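Local coordinates for protein guanine nucleotide exchange factor SRM1 (Saccharomyces cerevisiae, PDB 3OF7) that promotes exchange of GDP for GTP on the GTPases GSP1 and GSP2, binds chromatin and controls RNA metabolism and nuclear export, at residues 31-39 and 404-412. Sequence-based numbering, arbitrary orientation.
Sequences IFCWGTGSM and GETYAVGLG
Trp34 of strand 30-34 and Thr36, just past the corner at Gly35, meet the two type I turns of loop 404-412 in the seven-repeat RCC1 beta-propeller. Strand 30-34 pairs with strand 443-450 to close the ring, and this contact packs that blade's corner on a loop of the neighbouring one, joining the first and seventh repeats. Trp34 brings the pyrrole side of its indole to the second turn, Tyr407 to Gly410: NE1 gives Ala408 O a weak hydrogen bond of 2.8 Å, bent to 122° at the hydrogen, while CD1 rests 3.2 Å from Gly410 CA. Tyr407 O lies in the indole plane at the ring edge. With CG between the backbone N and carbonyl carbon (chi1 69°), the NE1-CD1 edge reaches the turn. A leucine here, without the indole N-H, would probably leave Ala408 O with one fewer partner and open a gap beside Gly410. Backbone angles and close packing both favour glycine at Gly35 and Gly410: a side chain on Gly410 would collide with Trp34 NE1, and one on Gly35 would press on Ala408. Gly35 CA also makes a CA-H...O contact with Tyr407 O. On the first turn, the Thr36 and Thr406 side chains cross at about a right angle, and Thr36 OG1 donates to Thr406 O over 2.8 Å, the donor lying 23° off the carbonyl plane. Farther out, Ser400 OG bonds Val409 O, and Ser444, whose side chain touches Trp34, bonds through OG to Ala408 O, the oxygen that also takes the weak bond from Trp34 NE1.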
# COMPACT_ATOMS: atom_id res chain seq x y z
N ILE A 31 -15.97 -7.16 -2.28
CA ILE A 31 -15.14 -6.08 -1.72
C ILE A 31 -15.73 -5.58 -0.39
O ILE A 31 -16.92 -5.31 -0.30
CB ILE A 31 -15.00 -4.89 -2.73
CG1 ILE A 31 -14.42 -5.37 -4.07
CG2 ILE A 31 -14.19 -3.71 -2.13
CD1 ILE A 31 -13.03 -6.01 -3.99
N PHE A 32 -14.88 -5.47 0.63
CA PHE A 32 -15.29 -5.00 1.94
C PHE A 32 -14.49 -3.76 2.31
O PHE A 32 -13.30 -3.69 2.03
CB PHE A 32 -15.02 -6.07 3.00
CG PHE A 32 -15.72 -7.37 2.73
CD1 PHE A 32 -17.02 -7.58 3.20
CD2 PHE A 32 -15.09 -8.37 2.00
CE1 PHE A 32 -17.68 -8.78 2.94
CE2 PHE A 32 -15.75 -9.57 1.74
CZ PHE A 32 -17.03 -9.78 2.21
N CYS A 33 -15.15 -2.82 2.97
CA CYS A 33 -14.52 -1.56 3.38
C CYS A 33 -14.87 -1.27 4.83
O CYS A 33 -15.99 -1.58 5.29
CB CYS A 33 -15.01 -0.41 2.49
SG CYS A 33 -14.63 -0.59 0.73
N TRP A 34 -13.93 -0.67 5.56
CA TRP A 34 -14.18 -0.29 6.95
C TRP A 34 -13.19 0.75 7.45
O TRP A 34 -12.17 1.00 6.81
CB TRP A 34 -14.18 -1.54 7.85
CG TRP A 34 -12.83 -2.21 8.02
CD1 TRP A 34 -11.95 -2.03 9.06
CD2 TRP A 34 -12.24 -3.19 7.16
NE1 TRP A 34 -10.84 -2.83 8.88
CE2 TRP A 34 -10.99 -3.56 7.73
CE3 TRP A 34 -12.63 -3.80 5.95
CZ2 TRP A 34 -10.13 -4.49 7.13
CZ3 TRP A 34 -11.78 -4.74 5.36
CH2 TRP A 34 -10.54 -5.07 5.96
N GLY A 35 -13.52 1.36 8.60
CA GLY A 35 -12.71 2.43 9.19
C GLY A 35 -13.45 3.76 9.11
O GLY A 35 -14.67 3.81 9.25
N THR A 36 -12.71 4.83 8.85
CA THR A 36 -13.28 6.18 8.79
C THR A 36 -13.24 6.73 7.37
O THR A 36 -12.21 6.65 6.68
CB THR A 36 -12.59 7.12 9.82
OG1 THR A 36 -12.82 6.60 11.14
CG2 THR A 36 -13.13 8.56 9.75
N GLY A 37 -14.37 7.28 6.93
CA GLY A 37 -14.51 7.77 5.57
C GLY A 37 -15.03 9.20 5.52
O GLY A 37 -15.89 9.52 4.70
N SER A 38 -14.48 10.05 6.38
CA SER A 38 -14.91 11.46 6.46
C SER A 38 -14.60 12.24 5.18
O SER A 38 -15.17 13.31 4.93
CB SER A 38 -14.27 12.14 7.68
OG SER A 38 -12.88 12.33 7.49
N MET A 39 -13.70 11.69 4.36
CA MET A 39 -13.31 12.30 3.09
C MET A 39 -13.71 11.39 1.92
O MET A 39 -13.09 11.41 0.85
CB MET A 39 -11.80 12.60 3.09
CG MET A 39 -11.37 13.75 4.02
SD MET A 39 -9.59 14.05 4.19
CE MET A 39 -9.10 12.60 5.13
N GLY A 404 -6.12 2.46 16.77
CA GLY A 404 -7.51 2.02 16.84
C GLY A 404 -8.58 3.10 16.75
O GLY A 404 -9.75 2.80 16.52
N GLU A 405 -8.18 4.36 16.92
CA GLU A 405 -9.14 5.46 17.03
C GLU A 405 -10.04 5.67 15.80
O GLU A 405 -11.16 6.16 15.91
CB GLU A 405 -8.38 6.74 17.38
CG GLU A 405 -9.21 7.99 17.60
CD GLU A 405 -8.34 9.15 18.02
OE1 GLU A 405 -7.70 9.05 19.09
OE2 GLU A 405 -8.26 10.15 17.27
N THR A 406 -9.57 5.29 14.62
CA THR A 406 -10.38 5.47 13.42
C THR A 406 -11.07 4.17 12.97
O THR A 406 -11.74 4.15 11.93
CB THR A 406 -9.57 6.07 12.25
OG1 THR A 406 -8.32 5.39 12.15
CG2 THR A 406 -9.33 7.57 12.49
N TYR A 407 -10.91 3.12 13.77
CA TYR A 407 -11.55 1.80 13.55
C TYR A 407 -11.06 1.11 12.27
O TYR A 407 -11.73 0.22 11.74
CB TYR A 407 -13.09 1.90 13.55
CG TYR A 407 -13.63 2.71 14.71
CD1 TYR A 407 -13.73 2.15 15.98
CD2 TYR A 407 -14.03 4.04 14.53
CE1 TYR A 407 -14.21 2.89 17.06
CE2 TYR A 407 -14.52 4.79 15.60
CZ TYR A 407 -14.61 4.21 16.85
OH TYR A 407 -15.09 4.93 17.92
N ALA A 408 -9.90 1.54 11.78
CA ALA A 408 -9.31 0.99 10.56
C ALA A 408 -8.89 -0.48 10.73
O ALA A 408 -8.69 -1.19 9.75
CB ALA A 408 -8.13 1.84 10.12
N VAL A 409 -8.76 -0.91 11.98
CA VAL A 409 -8.43 -2.31 12.27
C VAL A 409 -9.66 -3.23 12.15
O VAL A 409 -9.51 -4.44 12.05
CB VAL A 409 -7.72 -2.49 13.65
CG1 VAL A 409 -6.38 -1.77 13.66
CG2 VAL A 409 -8.61 -2.00 14.81
N GLY A 410 -10.86 -2.63 12.15
CA GLY A 410 -12.12 -3.39 11.98
C GLY A 410 -12.38 -4.38 13.10
O GLY A 410 -12.87 -5.50 12.87
N LEU A 411 -12.06 -3.99 14.33
CA LEU A 411 -12.21 -4.88 15.47
C LEU A 411 -13.37 -4.48 16.39
O LEU A 411 -13.46 -4.93 17.53
CB LEU A 411 -10.88 -5.01 16.23
CG LEU A 411 -9.77 -5.72 15.41
CD1 LEU A 411 -8.41 -5.62 16.09
CD2 LEU A 411 -10.11 -7.19 15.12
N GLY A 412 -14.28 -3.65 15.88
CA GLY A 412 -15.50 -3.29 16.60
C GLY A 412 -15.44 -1.97 17.35
O GLY A 412 -14.58 -1.13 17.07